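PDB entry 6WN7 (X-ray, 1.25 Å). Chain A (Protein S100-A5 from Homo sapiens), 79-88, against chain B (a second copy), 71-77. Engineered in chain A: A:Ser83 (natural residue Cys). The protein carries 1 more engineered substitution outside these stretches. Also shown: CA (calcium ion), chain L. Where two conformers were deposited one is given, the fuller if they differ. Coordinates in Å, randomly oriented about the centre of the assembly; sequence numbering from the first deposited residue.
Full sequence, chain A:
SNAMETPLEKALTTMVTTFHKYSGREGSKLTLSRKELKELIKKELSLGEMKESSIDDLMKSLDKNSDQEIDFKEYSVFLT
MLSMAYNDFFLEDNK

Chain A, residues 79-88: LTMLSMAYND
Chain B (71-77) DFKEYSV

Two helices from two copies of human S100-A5 pack nearly antiparallel: the chain A helix, which begins before A:Leu79 and runs through A:Asn87, and B:Phe72 to B:Val77, which continues beyond the stretch. Their axes cross at 149° and approach to 11.2 Å; the contacts are made mainly by side chains, with A:Met84 CE also reaching B:Lys73 CA. The register sets A:Thr80 CA 7.0 Å from B:Ser76 CA and A:Met84 CA 7.8 Å from B:Phe72 CA. Phi/psi stay helical throughout except at B:Asp71 (-86/174), the N-cap. Its p rotamer (chi2 7°) brings OD1 2.8 Å from B:Glu74 N, a capping bond; in return B:Asp71 N donates to B:Glu74 OE1 at 2.9 Å. B:Glu74 (m, t, chi3 -31°) points away from chain A and grips calcium with both oxygens, OE1 at 2.5 Å and OE2 at 2.6 Å from CA.

B:Phe72, t with chi2 80°, points toward chain A and is the centre of the contact. A:Asn87 (t, chi2 68°) lies over one ring face, its CB 4.2 Å from the ring centroid and 11° off the normal, a CH-pi contact; its ND2 comes within 3.4 Å of B:Phe72 CB. At the ring edge, the engineered A:Ser83 (m) sets CB 4.0 Å from B:Phe72 CZ, and A:Met84 CG lies 3.7 Å from B:Phe72 CE2. A:Met84 starts sideways, but its extended m, t, t chain carries CE to 3.8 Å from B:Lys73 CA and 4.1 Å from B:Ser76 OG. B:Lys73, all t, leads its end away. B:Ser76 (m) turns OG back to its own helix, donating to B:Phe72 O at a very short 2.5 Å, while its CB meets A:Thr80 CG2 (chi1 -71°, m) at 4.2 Å. No hydrogen bond crosses between the stretches, which together bury 287 Å².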

# COMPACT_ATOMS: atom_id res chain seq x y z
N LEU A 79 -1.89 1.71 -6.55
CA LEU A 79 -2.54 1.91 -5.26
C LEU A 79 -1.93 3.09 -4.52
O LEU A 79 -2.65 3.90 -3.95
CB LEU A 79 -2.44 0.63 -4.43
CG LEU A 79 -3.24 -0.58 -4.88
CD1 LEU A 79 -3.16 -1.62 -3.79
CD2 LEU A 79 -4.67 -0.26 -5.17
N THR A 80 -0.59 3.20 -4.52
CA THR A 80 0.06 4.31 -3.83
C THR A 80 -0.30 5.66 -4.45
O THR A 80 -0.44 6.65 -3.74
CB THR A 80 1.59 4.12 -3.85
OG1 THR A 80 1.99 3.04 -2.99
CG2 THR A 80 2.29 5.38 -3.39
N MET A 81 -0.46 5.71 -5.77
CA MET A 81 -0.96 6.92 -6.41
C MET A 81 -2.28 7.36 -5.81
O MET A 81 -2.46 8.52 -5.42
CB MET A 81 -1.15 6.65 -7.90
CG MET A 81 0.10 6.60 -8.74
SD MET A 81 -0.38 6.24 -10.44
CE MET A 81 1.20 5.96 -11.19
N LEU A 82 -3.24 6.45 -5.75
CA LEU A 82 -4.55 6.75 -5.20
C LEU A 82 -4.47 7.16 -3.74
O LEU A 82 -5.21 8.04 -3.30
CB LEU A 82 -5.41 5.51 -5.32
CG LEU A 82 -5.51 4.95 -6.73
CD1 LEU A 82 -6.09 3.56 -6.69
CD2 LEU A 82 -6.37 5.91 -7.50
N SER A 83 -3.60 6.51 -2.98
CA SER A 83 -3.43 6.84 -1.57
C SER A 83 -2.89 8.24 -1.40
O SER A 83 -3.35 9.00 -0.54
CB SER A 83 -2.46 5.85 -0.93
OG SER A 83 -3.12 4.68 -0.54
N MET A 84 -1.89 8.60 -2.20
CA MET A 84 -1.27 9.91 -2.09
C MET A 84 -2.23 11.02 -2.47
O MET A 84 -2.18 12.11 -1.90
CB MET A 84 -0.03 9.96 -2.98
CG MET A 84 1.12 9.17 -2.42
SD MET A 84 2.58 9.38 -3.45
CE MET A 84 3.77 8.35 -2.58
N ALA A 85 -3.09 10.79 -3.46
CA ALA A 85 -4.08 11.79 -3.82
C ALA A 85 -4.95 12.18 -2.63
O ALA A 85 -5.25 13.36 -2.44
CB ALA A 85 -4.93 11.26 -4.97
N TYR A 86 -5.34 11.20 -1.80
CA TYR A 86 -6.07 11.52 -0.56
C TYR A 86 -5.13 12.08 0.52
O TYR A 86 -5.48 13.04 1.21
CB TYR A 86 -6.85 10.29 -0.06
CG TYR A 86 -7.38 10.42 1.35
CD1 TYR A 86 -7.84 11.63 1.84
CD2 TYR A 86 -7.43 9.33 2.20
CE1 TYR A 86 -8.31 11.76 3.12
CE2 TYR A 86 -7.91 9.45 3.49
CZ TYR A 86 -8.35 10.67 3.94
OH TYR A 86 -8.84 10.81 5.23
N ASN A 87 -3.93 11.51 0.67
CA ASN A 87 -2.99 12.02 1.66
C ASN A 87 -2.62 13.47 1.41
O ASN A 87 -2.41 14.23 2.35
CB ASN A 87 -1.72 11.17 1.68
CG ASN A 87 -0.80 11.53 2.82
OD1 ASN A 87 -1.13 11.30 3.98
ND2 ASN A 87 0.35 12.11 2.51
N ASP A 88 -2.48 13.85 0.14
CA ASP A 88 -2.06 15.22 -0.16
C ASP A 88 -2.97 16.22 0.54
O ASP A 88 -2.51 17.23 1.08
CB ASP A 88 -2.06 15.48 -1.67
CG ASP A 88 -0.83 14.93 -2.36
OD1 ASP A 88 0.02 14.31 -1.70
OD2 ASP A 88 -0.72 15.11 -3.58
N ASP B 71 8.28 10.34 5.81
CA ASP B 71 7.12 10.97 5.19
C ASP B 71 6.26 9.93 4.51
O ASP B 71 6.60 8.75 4.45
CB ASP B 71 7.55 12.10 4.25
CG ASP B 71 8.33 11.63 3.03
OD1 ASP B 71 8.44 10.41 2.81
OD2 ASP B 71 8.82 12.50 2.27
N PHE B 72 5.10 10.34 4.00
CA PHE B 72 4.19 9.33 3.49
C PHE B 72 4.80 8.56 2.32
O PHE B 72 4.54 7.38 2.15
CB PHE B 72 2.86 9.95 3.09
CG PHE B 72 1.83 8.94 2.70
CD1 PHE B 72 1.14 8.24 3.65
CD2 PHE B 72 1.58 8.67 1.37
CE1 PHE B 72 0.22 7.30 3.29
CE2 PHE B 72 0.65 7.73 1.01
CZ PHE B 72 -0.02 7.04 1.97
N LYS B 73 5.63 9.21 1.51
CA LYS B 73 6.22 8.50 0.37
C LYS B 73 7.21 7.44 0.83
O LYS B 73 7.21 6.32 0.33
CB LYS B 73 6.92 9.49 -0.54
CG LYS B 73 7.77 8.85 -1.59
CD LYS B 73 8.13 9.85 -2.65
CE LYS B 73 9.15 9.26 -3.58
NZ LYS B 73 9.77 10.29 -4.47
N GLU B 74 8.08 7.79 1.77
CA GLU B 74 8.98 6.81 2.37
C GLU B 74 8.22 5.71 3.09
O GLU B 74 8.58 4.53 2.99
CB GLU B 74 9.88 7.53 3.37
CG GLU B 74 10.81 8.54 2.71
CD GLU B 74 11.51 9.49 3.67
OE1 GLU B 74 10.96 9.83 4.73
OE2 GLU B 74 12.64 9.93 3.34
N TYR B 75 7.16 6.07 3.82
CA TYR B 75 6.32 5.09 4.52
C TYR B 75 5.60 4.17 3.54
O TYR B 75 5.28 3.03 3.88
CB TYR B 75 5.32 5.83 5.42
CG TYR B 75 4.01 5.13 5.79
CD1 TYR B 75 3.88 4.44 6.99
CD2 TYR B 75 2.89 5.22 4.97
CE1 TYR B 75 2.68 3.82 7.35
CE2 TYR B 75 1.68 4.61 5.31
CZ TYR B 75 1.57 3.91 6.51
OH TYR B 75 0.36 3.31 6.88
N SER B 76 5.33 4.65 2.34
CA SER B 76 4.67 3.81 1.36
C SER B 76 5.54 2.64 0.92
O SER B 76 5.00 1.64 0.43
CB SER B 76 4.33 4.69 0.19
OG SER B 76 3.52 5.76 0.62
N VAL B 77 6.86 2.76 1.07
CA VAL B 77 7.76 1.66 0.74
C VAL B 77 7.62 0.54 1.76
O VAL B 77 7.75 -0.64 1.42
CB VAL B 77 9.20 2.16 0.66
CG1 VAL B 77 10.15 1.00 0.45
CG2 VAL B 77 9.36 3.16 -0.44
CA CA L . 12.71 11.40 5.45
O HOH W 1 11.25 13.13 4.99